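Local coordinates for protein kallikrein-10 (Homo sapiens, PDB 5LPE) that is a zymogen-like secreted serine protease of the kallikrein family, inhibited by zinc ions, with a tumour-suppressor role in breast and prostate cancer, at residues 68-73 with 97-102; 128-133 with 146-151; 201-206 with 214-219. All coordinates share one frame; numbering follows the deposited sequence.

How the interactions relate
Each interaction pairs two neighbouring antiparallel strands in a chymotrypsin-like fold of two six-stranded barrels. Interaction 1 belongs to the first barrel and touches neither of the others; interactions 2 and 3 share the second, where the hydroxyl of Tyr217 packs against Val129 and Ile151. The most buried is interaction 3, beside the zinc site and the presumed charge relay, and it relies on aromatic faces covered by aliphatic branches. Interaction 2 is partly buried and combines regular pairs of backbone hydrogen bonds with a disulfide cysteine. Interaction 1 has the most exposed residues: arginine and lysine on its outer side, leucines within. Bulges interrupt the register in interactions 1 and 3, whereas interaction 2 stays regular.

Interaction 1: residues 68-73 with 97-102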
ATOM      1  N   ARG A  68      -6.295 -15.805  -5.704  1.00 37.80           N
ATOM      2  CA  ARG A  68      -6.763 -16.304  -4.419  1.00 35.06           C
ATOM      3  C   ARG A  68      -7.948 -15.453  -4.005  1.00 33.75           C
ATOM      4  O   ARG A  68      -8.245 -14.426  -4.608  1.00 37.51           O
ATOM      5  CB  ARG A  68      -5.695 -16.260  -3.317  1.00 27.84           C
ATOM      6  CG  ARG A  68      -4.484 -17.115  -3.553  1.00 39.67           C
ATOM      7  CD  ARG A  68      -4.797 -18.593  -3.509  1.00 34.47           C
ATOM      8  NE  ARG A  68      -3.553 -19.348  -3.421  1.00 38.78           N
ATOM      9  CZ  ARG A  68      -2.815 -19.685  -4.471  1.00 33.45           C
ATOM     10  NH1 ARG A  68      -3.201 -19.343  -5.688  1.00 35.95           N
ATOM     11  NH2 ARG A  68      -1.693 -20.362  -4.305  1.00 34.91           N
ATOM     12  N   ARG A  69      -8.641 -15.893  -2.977  1.00 37.72           N
ATOM     13  CA  ARG A  69      -9.689 -15.091  -2.386  1.00 36.04           C
ATOM     14  C   ARG A  69      -9.460 -14.975  -0.909  1.00 34.39           C
ATOM     15  O   ARG A  69      -8.711 -15.743  -0.309  1.00 39.42           O
ATOM     16  CB  ARG A  69     -11.050 -15.686  -2.604  1.00 37.07           C
ATOM     17  CG  ARG A  69     -11.324 -15.691  -3.994  1.00 46.27           C
ATOM     18  CD  ARG A  69     -12.522 -16.424  -4.184  1.00 57.20           C
ATOM     19  NE  ARG A  69     -12.195 -17.669  -4.820  1.00 57.85           N
ATOM     20  CZ  ARG A  69     -13.069 -18.293  -5.573  1.00 55.59           C
ATOM     21  NH1 ARG A  69     -12.739 -19.417  -6.201  1.00 59.15           N
ATOM     22  NH2 ARG A  69     -14.222 -17.668  -5.816  1.00 50.99           N
ATOM     23  N   THR A  70     -10.151 -14.020  -0.328  1.00 33.28           N
ATOM     24  CA  THR A  70      -9.937 -13.715   1.068  1.00 33.72           C
ATOM     25  C   THR A  70     -11.057 -14.332   1.900  1.00 32.99           C
ATOM     26  O   THR A  70     -12.174 -14.552   1.422  1.00 37.20           O
ATOM     27  CB  THR A  70      -9.814 -12.198   1.269  1.00 25.99           C
ATOM     28  OG1 THR A  70     -11.012 -11.559   0.850  1.00 24.68           O
ATOM     29  CG2 THR A  70      -8.692 -11.669   0.401  1.00 24.58           C
ATOM     30  N   THR A  71     -10.705 -14.727   3.116  1.00 29.17           N
ATOM     31  CA  THR A  71     -11.683 -15.154   4.103  1.00 28.52           C
ATOM     32  C   THR A  71     -11.665 -14.188   5.279  1.00 28.85           C
ATOM     33  O   THR A  71     -12.563 -13.355   5.406  1.00 29.34           O
ATOM     34  CB  THR A  71     -11.392 -16.583   4.553  1.00 34.86           C
ATOM     35  OG1 THR A  71     -10.000 -16.691   4.882  1.00 37.58           O
ATOM     36  CG2 THR A  71     -11.705 -17.558   3.440  1.00 35.50           C
ATOM     37  N   ARG A  72     -10.642 -14.250   6.123  1.00 32.30           N
ATOM     38  CA  ARG A  72     -10.560 -13.329   7.248  1.00 25.49           C
ATOM     39  C   ARG A  72     -10.147 -11.957   6.756  1.00 21.72           C
ATOM     40  O   ARG A  72      -9.238 -11.820   5.929  1.00 25.49           O
ATOM     41  CB  ARG A  72      -9.582 -13.845   8.299  1.00 24.84           C
ATOM     42  CG  ARG A  72     -10.031 -15.150   8.945  1.00 26.53           C
ATOM     43  CD  ARG A  72      -9.132 -15.491  10.089  1.00 26.26           C
ATOM     44  NE  ARG A  72      -9.208 -14.491  11.138  1.00 23.14           N
ATOM     45  CZ  ARG A  72      -8.244 -14.288  12.031  1.00 30.14           C
ATOM     46  NH1 ARG A  72      -7.134 -15.021  11.981  1.00 25.78           N
ATOM     47  NH2 ARG A  72      -8.390 -13.355  12.972  1.00 30.83           N
ATOM     48  N   SER A  73     -10.870 -10.942   7.207  1.00 24.29           N
ATOM     49  CA  SER A  73     -10.508  -9.558   6.938  1.00 26.70           C
ATOM     50  C   SER A  73     -10.515  -8.818   8.263  1.00 26.55           C
ATOM     51  O   SER A  73     -11.586  -8.491   8.782  1.00 26.30           O
ATOM     52  CB  SER A  73     -11.498  -8.930   5.980  1.00 26.03           C
ATOM     53  OG  SER A  73     -12.761  -8.942   6.604  1.00 33.08           O
ATOM     54  N   MET A  97      -6.016  -2.869   6.949  1.00 22.48           N
ATOM     55  CA  MET A  97      -6.860  -4.051   6.981  1.00 20.63           C
ATOM     56  C   MET A  97      -5.992  -5.216   6.540  1.00 23.97           C
ATOM     57  O   MET A  97      -5.227  -5.097   5.573  1.00 17.71           O
ATOM     58  CB  MET A  97      -8.079  -3.863   6.070  1.00 18.90           C
ATOM     59  CG  MET A  97      -9.033  -5.009   6.018  1.00 23.95           C
ATOM     60  SD  MET A  97     -10.429  -4.727   4.885  1.00 28.18           S
ATOM     61  CE  MET A  97      -9.608  -4.307   3.362  1.00 26.74           C
ATOM     62  N   LEU A  98      -6.078  -6.322   7.268  1.00 21.46           N
ATOM     63  CA  LEU A  98      -5.349  -7.525   6.911  1.00 20.03           C
ATOM     64  C   LEU A  98      -6.327  -8.489   6.261  1.00 22.53           C
ATOM     65  O   LEU A  98      -7.377  -8.808   6.836  1.00 24.72           O
ATOM     66  CB  LEU A  98      -4.640  -8.130   8.128  1.00 20.46           C
ATOM     67  CG  LEU A  98      -3.325  -7.374   8.369  1.00 18.94           C
ATOM     68  CD1 LEU A  98      -2.785  -7.536   9.766  1.00 19.25           C
ATOM     69  CD2 LEU A  98      -2.278  -7.795   7.334  1.00 20.21           C
ATOM     70  N   LEU A  99      -6.010  -8.897   5.037  1.00 23.04           N
ATOM     71  CA  LEU A  99      -6.803  -9.850   4.276  1.00 22.68           C
ATOM     72  C   LEU A  99      -6.135 -11.215   4.348  1.00 25.00           C
ATOM     73  O   LEU A  99      -4.955 -11.352   4.003  1.00 24.76           O
ATOM     74  CB  LEU A  99      -6.941  -9.397   2.824  1.00 19.88           C
ATOM     75  CG  LEU A  99      -7.844  -8.178   2.643  1.00 22.99           C
ATOM     76  CD1 LEU A  99      -8.456  -8.161   1.269  1.00 20.24           C
ATOM     77  CD2 LEU A  99      -8.942  -8.132   3.693  1.00 25.99           C
ATOM     78  N   LYS A 100      -6.879 -12.222   4.787  1.00 23.85           N
ATOM     79  CA  LYS A 100      -6.344 -13.572   4.784  1.00 26.85           C
ATOM     80  C   LYS A 100      -6.708 -14.276   3.481  1.00 27.59           C
ATOM     81  O   LYS A 100      -7.868 -14.268   3.068  1.00 28.26           O
ATOM     82  CB  LYS A 100      -6.852 -14.370   5.978  1.00 26.69           C
ATOM     83  CG  LYS A 100      -6.039 -15.640   6.187  1.00 28.54           C
ATOM     84  CD  LYS A 100      -6.903 -16.763   6.686  1.00 31.78           C
ATOM     85  CE  LYS A 100      -6.102 -17.698   7.561  1.00 33.19           C
ATOM     86  NZ  LYS A 100      -4.810 -18.006   6.933  1.00 39.70           N
ATOM     87  N   LEU A 101      -5.718 -14.884   2.834  1.00 25.86           N
ATOM     88  CA  LEU A 101      -5.977 -15.639   1.613  1.00 31.26           C
ATOM     89  C   LEU A 101      -6.534 -17.030   1.931  1.00 30.20           C
ATOM     90  O   LEU A 101      -6.093 -17.705   2.868  1.00 29.88           O
ATOM     91  CB  LEU A 101      -4.706 -15.759   0.767  1.00 29.39           C
ATOM     92  CG  LEU A 101      -4.020 -14.458   0.340  1.00 32.02           C
ATOM     93  CD1 LEU A 101      -2.932 -14.706  -0.713  1.00 26.67           C
ATOM     94  CD2 LEU A 101      -5.040 -13.443  -0.152  1.00 25.51           C
ATOM     95  N   ALA A 102      -7.530 -17.442   1.146  1.00 33.53           N
ATOM     96  CA  ALA A 102      -8.146 -18.749   1.340  1.00 36.92           C
ATOM     97  C   ALA A 102      -7.085 -19.831   1.369  1.00 35.99           C
ATOM     98  O   ALA A 102      -6.977 -20.588   2.336  1.00 34.84           O
ATOM     99  CB  ALA A 102      -9.167 -19.012   0.231  1.00 30.95           C
TER
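No aromatic ring takes part in this contact; the flat groups that meet are peptides, and they meet through hydrogen bonds. Thr71 N approaches Lys100 O in its carbonyl plane at 2.9 Å, and Lys100 N in turn meets Arg72 O in plane at 2.7 Å. A third bond, from Ala102 N to Arg69 O, runs almost along the C=O axis. The flat guanidinium of Arg68 turns away from the pair, its NH2 bonding to the backbone oxygen of Pro104. Strands 66-75 and 97-101 are thus antiparallel neighbours in the first barrel of the trypsin fold, and strand 97-101 begins just after the zinc ligand Asp95. Between Thr70 and Ser73 a beta bulge sets Thr71 and Arg72 against Lys100 alone. Leu99 suits the buried side because its two branches part: Leu99 CD1 meets Thr70 CG2 at 3.6 Å, while Leu99 CD2 reaches Ser73 CB at 3.5 Å. The short side chains of Thr70 and Ser73 fit against it, Thr70 OG1 hydrogen-bonding to Leu50 O and Ser73 OG to Lys48 NZ. Farther along, Leu101 crosses the Arg68 chain at about a right angle, Leu101 CD1 4.0 Å from Arg68 CG. Long polar chains occupy the outer side. Lys100 runs alongside Thr71, Lys100 CD 3.6 Å from Thr71 OG1, and crosses Arg72 obliquely. Arg72 NH1 stays 6.3 Å from Lys100 NZ, which should limit repulsion between the like charges.

Interaction 2: residues 128-133 with 146-151; sequences QVAGWG and LTCSSI
Leu146 and Trp132 run alongside each other in the same direction at the loop end of a regular antiparallel strand pair, 126-131 with 147-153, in the second barrel of the trypsin fold. The branched leucine sets its CD2 over one face of the indole, 3.5 Å from the five-membered ring centroid and only 2° off the normal, a CH-pi contact. Lys144 adds a cation-pi contact, and Trp132 N hydrogen-bonds to Asp186 OD2, next to Ser187, the probable charge-relay serine. The intervening residues form what in this family is called the autolysis loop.

Farther along, one side of the sheet carries Gln128, Ala130 and Cys148. The bent glutamine chain lays its amide over the cysteine, whose SG is bonded to Cys10; the compact methyl of Ala130 leaves room for that disulfide, Ala130 CB to Cys148 SG 4.0 Å. On the other side, Val129 CG2 meets Ile151 CD1 at 3.6 Å, the two chains crossing at about a right angle, beta-branched residues that fill the buried interior beside Tyr217. Val129 and Ser149 are joined by two backbone hydrogen bonds: Val129 N to Ser149 O 3.0 Å, and Ser149 N to Val129 O 3.1 Å. Gly131 O accepts Thr147 N at 2.9 Å, nearly straight, with N-H...O 167°.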
ATOM      1  N   GLN A 128       9.862   4.245  -3.005  1.00 25.92           N
ATOM      2  CA  GLN A 128       9.240   3.923  -4.265  1.00 24.73           C
ATOM      3  C   GLN A 128       7.810   3.479  -4.139  1.00 24.29           C
ATOM      4  O   GLN A 128       7.452   2.857  -3.209  1.00 22.74           O
ATOM      5  CB  GLN A 128      10.000   2.782  -4.914  1.00 30.39           C
ATOM      6  CG  GLN A 128      10.952   3.158  -6.013  1.00 31.59           C
ATOM      7  CD  GLN A 128      10.938   2.222  -7.202  1.00 38.43           C
ATOM      8  OE1 GLN A 128      10.894   2.666  -8.335  1.00 39.34           O
ATOM      9  NE2 GLN A 128      11.034   0.941  -6.957  1.00 34.24           N
ATOM     10  N   VAL A 129       7.013   3.823  -5.122  1.00 19.02           N
ATOM     11  CA  VAL A 129       5.616   3.429  -5.220  1.00 17.14           C
ATOM     12  C   VAL A 129       5.355   2.914  -6.626  1.00 25.57           C
ATOM     13  O   VAL A 129       5.645   3.608  -7.606  1.00 28.25           O
ATOM     14  CB  VAL A 129       4.668   4.590  -4.885  1.00 21.20           C
ATOM     15  CG1 VAL A 129       4.551   4.733  -3.396  1.00 19.16           C
ATOM     16  CG2 VAL A 129       5.203   5.882  -5.526  1.00 25.38           C
ATOM     17  N   ALA A 130       4.797   1.708  -6.717  1.00 27.31           N
ATOM     18  CA  ALA A 130       4.455   1.072  -7.977  1.00 30.39           C
ATOM     19  C   ALA A 130       2.941   1.064  -8.132  1.00 26.62           C
ATOM     20  O   ALA A 130       2.215   0.784  -7.179  1.00 30.67           O
ATOM     21  CB  ALA A 130       5.009  -0.347  -8.023  1.00 25.02           C
ATOM     22  N   GLY A 131       2.459   1.359  -9.324  1.00 29.60           N
ATOM     23  CA  GLY A 131       1.022   1.437  -9.519  1.00 38.53           C
ATOM     24  C   GLY A 131       0.615   1.107 -10.934  1.00 38.27           C
ATOM     25  O   GLY A 131       1.380   1.298 -11.886  1.00 37.62           O
ATOM     26  N   TRP A 132      -0.617   0.618 -11.068  1.00 40.97           N
ATOM     27  CA  TRP A 132      -1.153   0.192 -12.353  1.00 42.33           C
ATOM     28  C   TRP A 132      -1.811   1.312 -13.145  1.00 42.72           C
ATOM     29  O   TRP A 132      -1.991   1.170 -14.359  1.00 50.85           O
ATOM     30  CB  TRP A 132      -2.181  -0.918 -12.146  1.00 41.82           C
ATOM     31  CG  TRP A 132      -1.613  -2.280 -11.915  1.00 46.13           C
ATOM     32  CD1 TRP A 132      -0.938  -3.044 -12.812  1.00 47.06           C
ATOM     33  CD2 TRP A 132      -1.727  -3.066 -10.722  1.00 40.36           C
ATOM     34  NE1 TRP A 132      -0.605  -4.254 -12.252  1.00 42.92           N
ATOM     35  CE2 TRP A 132      -1.080  -4.292 -10.968  1.00 36.14           C
ATOM     36  CE3 TRP A 132      -2.300  -2.845  -9.467  1.00 33.26           C
ATOM     37  CZ2 TRP A 132      -0.989  -5.294 -10.009  1.00 35.96           C
ATOM     38  CZ3 TRP A 132      -2.207  -3.839  -8.513  1.00 36.19           C
ATOM     39  CH2 TRP A 132      -1.557  -5.052  -8.791  1.00 36.77           C
ATOM     40  N   GLY A 133      -2.169   2.419 -12.503  1.00 37.95           N
ATOM     41  CA  GLY A 133      -2.838   3.500 -13.190  1.00 45.35           C
ATOM     42  C   GLY A 133      -4.322   3.627 -12.921  1.00 41.53           C
ATOM     43  O   GLY A 133      -4.943   4.562 -13.437  1.00 37.44           O
ATOM     44  N   LEU A 146       2.749  -1.985 -14.651  1.00 43.85           N
ATOM     45  CA  LEU A 146       3.120  -1.240 -13.455  1.00 36.64           C
ATOM     46  C   LEU A 146       4.127  -0.164 -13.801  1.00 37.79           C
ATOM     47  O   LEU A 146       5.059  -0.392 -14.578  1.00 37.51           O
ATOM     48  CB  LEU A 146       3.721  -2.147 -12.381  1.00 36.72           C
ATOM     49  CG  LEU A 146       2.780  -2.962 -11.492  1.00 38.44           C
ATOM     50  CD1 LEU A 146       3.556  -3.878 -10.541  1.00 34.47           C
ATOM     51  CD2 LEU A 146       1.865  -2.039 -10.722  1.00 37.62           C
ATOM     52  N   THR A 147       3.956   0.992 -13.190  1.00 37.61           N
ATOM     53  CA  THR A 147       4.903   2.079 -13.323  1.00 44.55           C
ATOM     54  C   THR A 147       5.488   2.383 -11.951  1.00 35.55           C
ATOM     55  O   THR A 147       4.775   2.365 -10.944  1.00 36.11           O
ATOM     56  CB  THR A 147       4.220   3.313 -13.942  1.00 44.44           C
ATOM     57  OG1 THR A 147       2.964   3.541 -13.294  1.00 42.20           O
ATOM     58  CG2 THR A 147       3.972   3.086 -15.430  1.00 43.53           C
ATOM     59  N   CYS A 148       6.787   2.639 -11.910  1.00 36.58           N
ATOM     60  CA  CYS A 148       7.471   2.938 -10.662  1.00 34.09           C
ATOM     61  C   CYS A 148       7.832   4.413 -10.637  1.00 31.60           C
ATOM     62  O   CYS A 148       8.322   4.952 -11.635  1.00 29.22           O
ATOM     63  CB  CYS A 148       8.728   2.085 -10.507  1.00 34.42           C
ATOM     64  SG  CYS A 148       8.521   0.369  -9.903  1.00 42.21           S
ATOM     65  N   SER A 149       7.578   5.059  -9.498  1.00 30.26           N
ATOM     66  CA  SER A 149       7.884   6.464  -9.270  1.00 31.39           C
ATOM     67  C   SER A 149       8.605   6.565  -7.937  1.00 31.10           C
ATOM     68  O   SER A 149       8.178   5.954  -6.948  1.00 29.12           O
ATOM     69  CB  SER A 149       6.627   7.337  -9.240  1.00 27.09           C
ATOM     70  OG  SER A 149       5.669   6.928 -10.200  1.00 33.83           O
ATOM     71  N   SER A 150       9.705   7.307  -7.918  1.00 29.67           N
ATOM     72  CA  SER A 150      10.436   7.523  -6.685  1.00 28.00           C
ATOM     73  C   SER A 150       9.764   8.619  -5.878  1.00 26.59           C
ATOM     74  O   SER A 150       9.089   9.501  -6.408  1.00 27.57           O
ATOM     75  CB  SER A 150      11.904   7.859  -6.968  1.00 25.57           C
ATOM     76  OG  SER A 150      11.985   8.900  -7.916  1.00 34.35           O
ATOM     77  N   ILE A 151       9.913   8.529  -4.571  1.00 23.43           N
ATOM     78  CA  ILE A 151       9.147   9.376  -3.670  1.00 30.42           C
ATOM     79  C   ILE A 151      10.058   9.752  -2.526  1.00 27.72           C
ATOM     80  O   ILE A 151      10.918   8.966  -2.119  1.00 26.77           O
ATOM     81  CB  ILE A 151       7.842   8.659  -3.196  1.00 28.86           C
ATOM     82  CG1 ILE A 151       6.620   9.548  -3.413  1.00 27.50           C
ATOM     83  CG2 ILE A 151       7.951   8.267  -1.755  1.00 25.88           C
ATOM     84  CD1 ILE A 151       5.298   8.807  -3.457  1.00 24.08           C
TER

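Interaction 3: residues 201-206 with 214-219; sequences LSWGVY and PAVYTQ. With SO4 (sulfate ion), chain C.
Leu201 holds CG anti to its backbone N (chi1 -180°), which carries CD1 over one face of the Tyr217 ring, a CH-pi contact 3.9 Å from the centroid. Trp203 places CG between its backbone N and carbonyl carbon (chi1 48°), so its indole lies alongside Val216, and Val216 CG2 makes a CH-pi contact above the six-membered ring, 3.5 Å from its centroid. The other branch, CG1, reaches NE1 and CE2, a broad aliphatic cover for the flat surface, and Tyr163 meets the same side chain edge-to-face. Ser202 has OG anti to N (chi1 -168°), where it bonds to Asp95 OD2; a small hydroxyl suits this spot beside Asp95, a zinc ligand here and probably the charge-relay aspartate, and could help to fix its carboxylate.

The backbones bind through Val216. Val216 O accepts Ser202 N at 2.7 Å. Trp203 N also donates to Val216 O, at 3.2 Å. Val216 N returns a bond to Trp203 O at 2.7 Å. At Gly204 the positive phi and the closeness of Ala215 CA leave no room for a beta carbon, so glycine is called for. Gly204 N bonds to O4 of a sulfate, probably from the crystallisation liquor, at 2.5 Å.

Ser202 and Trp203 facing Val216 make a classic beta bulge, in the Ser-Trp-Gly segment that in trypsin-like proteases borders the specificity pocket and pairs with the substrate backbone.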
ATOM      1  N   LEU A 201      -1.064   3.406   1.252  1.00 16.70           N
ATOM      2  CA  LEU A 201      -1.679   4.655   0.815  1.00 21.26           C
ATOM      3  C   LEU A 201      -3.060   4.835   1.424  1.00 21.94           C
ATOM      4  O   LEU A 201      -3.940   3.991   1.250  1.00 21.53           O
ATOM      5  CB  LEU A 201      -1.766   4.669  -0.706  1.00 20.43           C
ATOM      6  CG  LEU A 201      -2.372   5.886  -1.372  1.00 22.46           C
ATOM      7  CD1 LEU A 201      -1.651   7.153  -0.960  1.00 23.30           C
ATOM      8  CD2 LEU A 201      -2.280   5.657  -2.850  1.00 27.96           C
ATOM      9  N   SER A 202      -3.248   5.951   2.126  1.00 21.52           N
ATOM     10  CA  SER A 202      -4.517   6.244   2.784  1.00 26.42           C
ATOM     11  C   SER A 202      -5.342   7.236   1.969  1.00 26.78           C
ATOM     12  O   SER A 202      -6.427   6.882   1.507  1.00 29.06           O
ATOM     13  CB  SER A 202      -4.297   6.753   4.218  1.00 26.96           C
ATOM     14  OG  SER A 202      -5.503   6.774   4.971  1.00 31.11           O
ATOM     15  N   TRP A 203      -4.855   8.470   1.801  1.00 26.69           N
ATOM     16  CA  TRP A 203      -5.510   9.480   0.971  1.00 25.59           C
ATOM     17  C   TRP A 203      -4.447  10.435   0.444  1.00 23.69           C
ATOM     18  O   TRP A 203      -3.253  10.231   0.654  1.00 21.93           O
ATOM     19  CB  TRP A 203      -6.599  10.233   1.743  1.00 23.78           C
ATOM     20  CG  TRP A 203      -6.130  10.705   3.085  1.00 29.22           C
ATOM     21  CD1 TRP A 203      -6.054   9.970   4.248  1.00 26.76           C
ATOM     22  CD2 TRP A 203      -5.662  12.012   3.412  1.00 27.93           C
ATOM     23  NE1 TRP A 203      -5.572  10.750   5.269  1.00 25.24           N
ATOM     24  CE2 TRP A 203      -5.320  12.004   4.782  1.00 20.79           C
ATOM     25  CE3 TRP A 203      -5.496  13.187   2.679  1.00 25.24           C
ATOM     26  CZ2 TRP A 203      -4.828  13.111   5.419  1.00 22.13           C
ATOM     27  CZ3 TRP A 203      -5.006  14.283   3.314  1.00 24.44           C
ATOM     28  CH2 TRP A 203      -4.679  14.244   4.676  1.00 27.96           C
ATOM     29  N   GLY A 204      -4.882  11.484  -0.247  1.00 22.54           N
ATOM     30  CA  GLY A 204      -3.971  12.475  -0.781  1.00 24.66           C
ATOM     31  C   GLY A 204      -3.551  12.263  -2.217  1.00 27.53           C
ATOM     32  O   GLY A 204      -2.548  12.851  -2.641  1.00 27.48           O
ATOM     33  N   VAL A 205      -4.252  11.415  -2.967  1.00 24.89           N
ATOM     34  CA  VAL A 205      -3.928  11.238  -4.377  1.00 25.75           C
ATOM     35  C   VAL A 205      -4.518  12.364  -5.217  1.00 26.31           C
ATOM     36  O   VAL A 205      -3.820  12.996  -6.014  1.00 28.29           O
ATOM     37  CB  VAL A 205      -4.414   9.866  -4.863  1.00 31.47           C
ATOM     38  CG1 VAL A 205      -3.834   9.567  -6.230  1.00 30.99           C
ATOM     39  CG2 VAL A 205      -4.044   8.797  -3.868  1.00 23.66           C
ATOM     40  N   TYR A 206      -5.805  12.645  -5.049  1.00 28.83           N
ATOM     41  CA  TYR A 206      -6.463  13.700  -5.828  1.00 26.94           C
ATOM     42  C   TYR A 206      -6.020  15.088  -5.370  1.00 27.05           C
ATOM     43  O   TYR A 206      -5.726  15.287  -4.186  1.00 26.08           O
ATOM     44  CB  TYR A 206      -7.983  13.589  -5.714  1.00 21.23           C
ATOM     45  CG  TYR A 206      -8.559  12.313  -6.272  1.00 26.67           C
ATOM     46  CD1 TYR A 206      -8.537  12.062  -7.627  1.00 27.24           C
ATOM     47  CD2 TYR A 206      -9.155  11.372  -5.442  1.00 28.51           C
ATOM     48  CE1 TYR A 206      -9.076  10.913  -8.137  1.00 29.13           C
ATOM     49  CE2 TYR A 206      -9.694  10.219  -5.943  1.00 25.89           C
ATOM     50  CZ  TYR A 206      -9.659   9.994  -7.288  1.00 29.76           C
ATOM     51  OH  TYR A 206     -10.204   8.841  -7.804  1.00 36.37           O
ATOM     52  N   PRO A 214       1.592  16.158  -1.658  1.00 26.90           N
ATOM     53  CA  PRO A 214       1.998  14.813  -1.243  1.00 23.94           C
ATOM     54  C   PRO A 214       0.818  13.939  -0.853  1.00 23.14           C
ATOM     55  O   PRO A 214      -0.241  14.412  -0.437  1.00 22.83           O
ATOM     56  CB  PRO A 214       2.887  15.088  -0.027  1.00 25.91           C
ATOM     57  CG  PRO A 214       2.219  16.243   0.601  1.00 27.74           C
ATOM     58  CD  PRO A 214       1.833  17.132  -0.578  1.00 34.48           C
ATOM     59  N   ALA A 215       1.027  12.635  -0.977  1.00 23.08           N
ATOM     60  CA  ALA A 215       0.021  11.690  -0.539  1.00 23.33           C
ATOM     61  C   ALA A 215       0.247  11.341   0.920  1.00 22.30           C
ATOM     62  O   ALA A 215       1.289  11.629   1.502  1.00 24.97           O
ATOM     63  CB  ALA A 215       0.054  10.419  -1.389  1.00 23.24           C
ATOM     64  N   VAL A 216      -0.714  10.622   1.484  1.00 21.16           N
ATOM     65  CA  VAL A 216      -0.744  10.334   2.906  1.00 19.48           C
ATOM     66  C   VAL A 216      -0.795   8.823   3.048  1.00 20.75           C
ATOM     67  O   VAL A 216      -1.778   8.185   2.646  1.00 16.42           O
ATOM     68  CB  VAL A 216      -1.924  11.012   3.613  1.00 21.36           C
ATOM     69  CG1 VAL A 216      -2.016  10.546   5.070  1.00 21.32           C
ATOM     70  CG2 VAL A 216      -1.770  12.511   3.552  1.00 22.54           C
ATOM     71  N   TYR A 217       0.270   8.252   3.608  1.00 19.83           N
ATOM     72  CA  TYR A 217       0.413   6.821   3.795  1.00 18.08           C
ATOM     73  C   TYR A 217       0.340   6.486   5.277  1.00 22.47           C
ATOM     74  O   TYR A 217       0.754   7.279   6.133  1.00 26.50           O
ATOM     75  CB  TYR A 217       1.736   6.324   3.232  1.00 18.22           C
ATOM     76  CG  TYR A 217       1.824   6.350   1.730  1.00 18.58           C
ATOM     77  CD1 TYR A 217       2.094   7.531   1.044  1.00 15.79           C
ATOM     78  CD2 TYR A 217       1.687   5.177   0.994  1.00 21.21           C
ATOM     79  CE1 TYR A 217       2.187   7.546  -0.337  1.00 18.26           C
ATOM     80  CE2 TYR A 217       1.783   5.174  -0.398  1.00 21.40           C
ATOM     81  CZ  TYR A 217       2.033   6.364  -1.063  1.00 24.50           C
ATOM     82  OH  TYR A 217       2.120   6.372  -2.453  1.00 26.13           O
ATOM     83  N   THR A 218      -0.196   5.310   5.580  1.00 17.98           N
ATOM     84  CA  THR A 218      -0.141   4.828   6.947  1.00 21.19           C
ATOM     85  C   THR A 218       1.291   4.410   7.260  1.00 24.38           C
ATOM     86  O   THR A 218       1.927   3.719   6.467  1.00 25.87           O
ATOM     87  CB  THR A 218      -1.108   3.663   7.150  1.00 21.33           C
ATOM     88  OG1 THR A 218      -2.423   4.059   6.744  1.00 24.05           O
ATOM     89  CG2 THR A 218      -1.143   3.259   8.633  1.00 20.69           C
ATOM     90  N   GLN A 219       1.818   4.838   8.403  1.00 23.92           N
ATOM     91  CA  GLN A 219       3.200   4.522   8.732  1.00 20.00           C
ATOM     92  C   GLN A 219       3.226   3.127   9.348  1.00 24.45           C
ATOM     93  O   GLN A 219       2.756   2.926  10.468  1.00 23.99           O
ATOM     94  CB  GLN A 219       3.743   5.574   9.689  1.00 22.14           C
ATOM     95  CG  GLN A 219       5.216   5.546   9.936  1.00 31.12           C
ATOM     96  CD  GLN A 219       5.627   6.668  10.852  1.00 28.13           C
ATOM     97  OE1 GLN A 219       4.799   7.230  11.566  1.00 27.24           O
ATOM     98  NE2 GLN A 219       6.905   6.999  10.839  1.00 26.49           N
TER
HETATM   99  S   SO4 C 301      -7.923  11.768  -1.920  1.00 55.27           S
HETATM  100  O1  SO4 C 301      -8.684  12.598  -2.759  1.00 47.66           O
HETATM  101  O2  SO4 C 301      -8.851  11.417  -0.899  1.00 50.90           O
HETATM  102  O3  SO4 C 301      -7.468  10.547  -2.543  1.00 38.94           O
HETATM  103  O4  SO4 C 301      -6.848  12.498  -1.327  1.00 39.37           O